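Local coordinates for RNA-binding protein with serine-rich domain 1 (Homo sapiens, PDB 4A8X) that binds RNA and serves as an auxiliary component of the exon junction complex deposited at splice junctions on mRNAs, at residues A[54-57]-A[58-61]; A[60-63]-A[64-68]. One frame throughout, in Å; residues are numbered along the deposited sequence.

Interaction 1 (A[54-57]-A[58-61])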
loop_
_atom_site.group_PDB
_atom_site.type_symbol
_atom_site.label_atom_id
_atom_site.label_comp_id
_atom_site.label_asym_id
_atom_site.label_seq_id
_atom_site.Cartn_x
_atom_site.Cartn_y
_atom_site.Cartn_z
ATOM N N PHE A 54 -1.876 -23.151 9.351
ATOM C CA PHE A 54 -2.643 -23.132 10.583
ATOM C C PHE A 54 -2.517 -24.479 11.288
ATOM O O PHE A 54 -2.004 -25.449 10.721
ATOM C CB PHE A 54 -4.106 -22.833 10.310
ATOM C CG PHE A 54 -4.358 -21.438 9.823
ATOM C CD1 PHE A 54 -4.511 -20.385 10.741
ATOM C CD2 PHE A 54 -4.440 -21.166 8.458
ATOM C CE1 PHE A 54 -4.746 -19.090 10.301
ATOM C CE2 PHE A 54 -4.643 -19.853 7.995
ATOM C CZ PHE A 54 -4.807 -18.804 8.930
ATOM N N GLU A 55 -2.990 -24.521 12.524
ATOM C CA GLU A 55 -2.973 -25.725 13.328
ATOM C C GLU A 55 -3.979 -26.777 12.848
ATOM O O GLU A 55 -3.756 -27.990 13.015
ATOM C CB GLU A 55 -3.255 -25.333 14.787
ATOM C CG GLU A 55 -3.164 -26.479 15.726
ATOM C CD GLU A 55 -3.529 -26.115 17.164
ATOM O OE1 GLU A 55 -4.175 -25.050 17.402
ATOM O OE2 GLU A 55 -3.152 -26.917 18.049
ATOM N N ASN A 56 -5.104 -26.344 12.293
ATOM C CA ASN A 56 -6.089 -27.326 11.840
ATOM C C ASN A 56 -6.848 -26.871 10.609
ATOM O O ASN A 56 -6.906 -25.686 10.301
ATOM C CB ASN A 56 -7.042 -27.751 12.999
ATOM C CG ASN A 56 -8.079 -26.700 13.330
ATOM O OD1 ASN A 56 -8.822 -26.268 12.456
ATOM N ND2 ASN A 56 -8.158 -26.305 14.602
ATOM N N PRO A 57 -7.373 -27.820 9.845
ATOM C CA PRO A 57 -8.047 -27.511 8.584
ATOM C C PRO A 57 -9.234 -26.573 8.712
ATOM O O PRO A 57 -9.492 -25.836 7.772
ATOM C CB PRO A 57 -8.540 -28.881 8.098
ATOM C CG PRO A 57 -7.683 -29.868 8.793
ATOM C CD PRO A 57 -7.379 -29.264 10.131
ATOM N N ASP A 58 -9.968 -26.624 9.819
ATOM C CA ASP A 58 -11.117 -25.739 10.016
ATOM C C ASP A 58 -10.661 -24.270 9.983
ATOM O O ASP A 58 -11.298 -23.424 9.399
ATOM C CB ASP A 58 -11.783 -26.070 11.352
ATOM C CG ASP A 58 -12.353 -27.495 11.380
ATOM O OD1 ASP A 58 -12.901 -27.918 10.346
ATOM O OD2 ASP A 58 -12.253 -28.188 12.412
ATOM N N GLU A 59 -9.554 -23.984 10.624
ATOM C CA GLU A 59 -9.013 -22.636 10.629
ATOM C C GLU A 59 -8.618 -22.171 9.210
ATOM O O GLU A 59 -8.992 -21.070 8.773
ATOM C CB GLU A 59 -7.793 -22.612 11.533
ATOM C CG GLU A 59 -8.112 -22.614 13.011
ATOM C CD GLU A 59 -6.903 -23.001 13.817
ATOM O OE1 GLU A 59 -6.041 -23.716 13.267
ATOM O OE2 GLU A 59 -6.788 -22.574 14.980
ATOM N N ALA A 60 -7.870 -23.010 8.488
ATOM C CA ALA A 60 -7.490 -22.676 7.107
ATOM C C ALA A 60 -8.707 -22.425 6.218
ATOM O O ALA A 60 -8.748 -21.448 5.436
ATOM C CB ALA A 60 -6.580 -23.763 6.510
ATOM N N GLU A 61 -9.703 -23.298 6.326
ATOM C CA GLU A 61 -10.982 -23.100 5.650
ATOM C C GLU A 61 -11.599 -21.734 5.980
ATOM O O GLU A 61 -12.099 -21.033 5.089
ATOM C CB GLU A 61 -11.969 -24.187 6.106
ATOM C CG GLU A 61 -13.136 -24.370 5.207
ATOM C CD GLU A 61 -13.796 -25.732 5.449
ATOM O OE1 GLU A 61 -13.290 -26.748 4.923
ATOM O OE2 GLU A 61 -14.788 -25.789 6.194
#
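Glu59 N is gripped by two oxygens of Asn56. It gives a hydrogen bond of 3.0 Å to Asn56 OD1 and a weak one of 3.2 Å to Asn56 O. In return, Glu59 OE1 accepts from Asn56 N at 3.0 Å, nearly in line with its C-O bond. The OD1 and OE1 bonds make a capping box, with Asn56 as N-cap of helix 57-67, the second helix of the RNA recognition motif. Asn56 CG sits between the backbone N and the carbonyl carbon (chi1 75°), which turns OD1 back over the first turn. The donor Glu59 N is tilted 31° from the plane of that amide. The Asn56 amide and the Glu59 carboxylate are stacked, their planes 14° apart. This ties the Glu59 side chain to the N-cap residue. Its second oxygen, OE2, takes a hydrogen bond from Lys30 N, so the carboxylate is held at both oxygens. The negative charge near the helix N-terminus probably suits the helix dipole. The Phe54 ring lies against the first turn, with Glu59 C over one face and Ala60 CA oblique to it. Glu61 N bonds to Pro57 O at 2.9 Å, a regular helical bond. Phe54 CD2 packs on Ala60 CB at 3.9 Å.

Interaction 2 (A[60-63]-A[64-68])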
loop_
_atom_site.group_PDB
_atom_site.type_symbol
_atom_site.label_atom_id
_atom_site.label_comp_id
_atom_site.label_asym_id
_atom_site.label_seq_id
_atom_site.Cartn_x
_atom_site.Cartn_y
_atom_site.Cartn_z
ATOM N N ALA A 60 -7.870 -23.010 8.488
ATOM C CA ALA A 60 -7.490 -22.676 7.107
ATOM C C ALA A 60 -8.707 -22.425 6.218
ATOM O O ALA A 60 -8.748 -21.448 5.436
ATOM C CB ALA A 60 -6.580 -23.763 6.510
ATOM N N GLU A 61 -9.703 -23.298 6.326
ATOM C CA GLU A 61 -10.982 -23.100 5.650
ATOM C C GLU A 61 -11.599 -21.734 5.980
ATOM O O GLU A 61 -12.099 -21.033 5.089
ATOM C CB GLU A 61 -11.969 -24.187 6.106
ATOM C CG GLU A 61 -13.136 -24.370 5.207
ATOM C CD GLU A 61 -13.796 -25.732 5.449
ATOM O OE1 GLU A 61 -13.290 -26.748 4.923
ATOM O OE2 GLU A 61 -14.788 -25.789 6.194
ATOM N N LYS A 62 -11.566 -21.373 7.252
ATOM C CA LYS A 62 -12.135 -20.102 7.718
ATOM C C LYS A 62 -11.402 -18.923 7.105
ATOM O O LYS A 62 -12.029 -17.928 6.680
ATOM C CB LYS A 62 -12.050 -19.979 9.232
ATOM C CG LYS A 62 -12.978 -18.884 9.803
ATOM C CD LYS A 62 -12.901 -18.797 11.326
ATOM C CE LYS A 62 -13.621 -17.538 11.846
ATOM N NZ LYS A 62 -13.677 -17.483 13.349
ATOM N N ALA A 63 -10.084 -19.025 7.093
ATOM C CA ALA A 63 -9.266 -17.957 6.501
ATOM C C ALA A 63 -9.574 -17.797 5.026
ATOM O O ALA A 63 -9.715 -16.675 4.520
ATOM C CB ALA A 63 -7.794 -18.233 6.682
ATOM N N LEU A 64 -9.660 -18.912 4.325
ATOM C CA LEU A 64 -9.966 -18.876 2.891
ATOM C C LEU A 64 -11.358 -18.273 2.644
ATOM O O LEU A 64 -11.541 -17.466 1.747
ATOM C CB LEU A 64 -9.918 -20.294 2.315
ATOM C CG LEU A 64 -8.546 -20.993 2.290
ATOM C CD1 LEU A 64 -8.678 -22.452 1.876
ATOM C CD2 LEU A 64 -7.594 -20.280 1.317
ATOM N N LYS A 65 -12.322 -18.732 3.435
ATOM C CA LYS A 65 -13.696 -18.224 3.442
ATOM C C LYS A 65 -13.784 -16.671 3.564
ATOM O O LYS A 65 -14.456 -16.019 2.745
ATOM C CB LYS A 65 -14.439 -18.942 4.591
ATOM C CG LYS A 65 -15.926 -18.765 4.646
ATOM C CD LYS A 65 -16.563 -19.612 5.778
ATOM C CE LYS A 65 -17.888 -18.991 6.231
ATOM N NZ LYS A 65 -18.523 -19.681 7.389
ATOM N N HIS A 66 -13.086 -16.088 4.549
ATOM C CA HIS A 66 -13.132 -14.643 4.815
ATOM C C HIS A 66 -12.157 -13.786 4.009
ATOM O O HIS A 66 -12.365 -12.582 3.885
ATOM C CB HIS A 66 -12.916 -14.369 6.309
ATOM C CG HIS A 66 -14.013 -14.914 7.171
ATOM N ND1 HIS A 66 -14.263 -16.263 7.282
ATOM C CD2 HIS A 66 -14.952 -14.293 7.920
ATOM C CE1 HIS A 66 -15.305 -16.454 8.080
ATOM N NE2 HIS A 66 -15.736 -15.276 8.480
ATOM N N MET A 67 -11.087 -14.360 3.479
ATOM C CA MET A 67 -10.032 -13.510 2.913
ATOM C C MET A 67 -9.646 -13.749 1.443
ATOM O O MET A 67 -8.887 -12.967 0.884
ATOM C CB MET A 67 -8.782 -13.571 3.792
ATOM C CG MET A 67 -8.912 -12.764 5.081
ATOM S SD MET A 67 -9.244 -10.977 4.886
ATOM C CE MET A 67 -7.577 -10.334 4.564
ATOM N N ASP A 68 -10.167 -14.788 0.798
ATOM C CA ASP A 68 -9.923 -14.946 -0.618
ATOM C C ASP A 68 -10.838 -13.930 -1.289
ATOM O O ASP A 68 -12.051 -14.073 -1.234
ATOM C CB ASP A 68 -10.238 -16.336 -1.122
ATOM C CG ASP A 68 -9.993 -16.457 -2.600
ATOM O OD1 ASP A 68 -8.968 -15.942 -3.108
ATOM O OD2 ASP A 68 -10.824 -17.064 -3.271
#
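Residues 60-67 run as an alpha helix that loosens at Met67, with i to i+4 bonds from Leu64 N to Ala60 O, Lys65 N to Glu61 O, His66 N to Lys62 O and Met67 N to Ala63 O. Lys62 O takes a second bond. His66 ND1 reaches it at 2.9 Å, while His66 N lies 3.0 Å from Lys62 O. The two donors approach from opposite faces of the carbonyl plane. His66 CG lies beside its own backbone N (chi1 -65°), which swings the ring back along the helix toward Lys62. The carbonyl oxygen sits at the ring edge, about 20° out of the ring plane. A carbonyl can only accept, so ND1 must be the donor. The extended Lys62 chain starts out past the same ring, with CG 3.8 Å from His66 CE1. Tyr28 meets the His66 ring at about 40° between planes, and an apolar side chain of another protein chain also packs on His66. With a leucine in place of His66, Lys62 O would lose its side-chain donor, and the new side chain would probably be freer to turn. On the side facing the sheet, Leu64 CG lies 3.2 Å from Ala60 O, and Leu64 packs on Val7, Ala79 and Ala81. Met67 CB rests 3.3 Å from Ala63 O, and Met67 touches Tyr28 and Ile77. Asp68 leaves the helix, and its OD1 accepts from Ala79 N. This is the amphipathic second helix of an RNA recognition motif, packed on one face of the antiparallel sheet.

Both contacts are local and follow one another along the chain. Strand 46-54 ends at Phe54, and interaction 1 closes the short turn from there into helix 57-67. Interaction 2 continues through the rest of that helix to its exit at Asp68. The two share Ala60 and Glu61 and neither encloses the other. Their centres are about 9 Å apart. Phe54 joins them directly, since Phe54 CE2 packs on Ala63 CB at 3.8 Å. Phe54 thus ties strand 46-54 to the helix, and Glu59 links its first turn to the loop at Lys30. Farther along, the helix packs on strands 6-10 and 75-82 and on Tyr28.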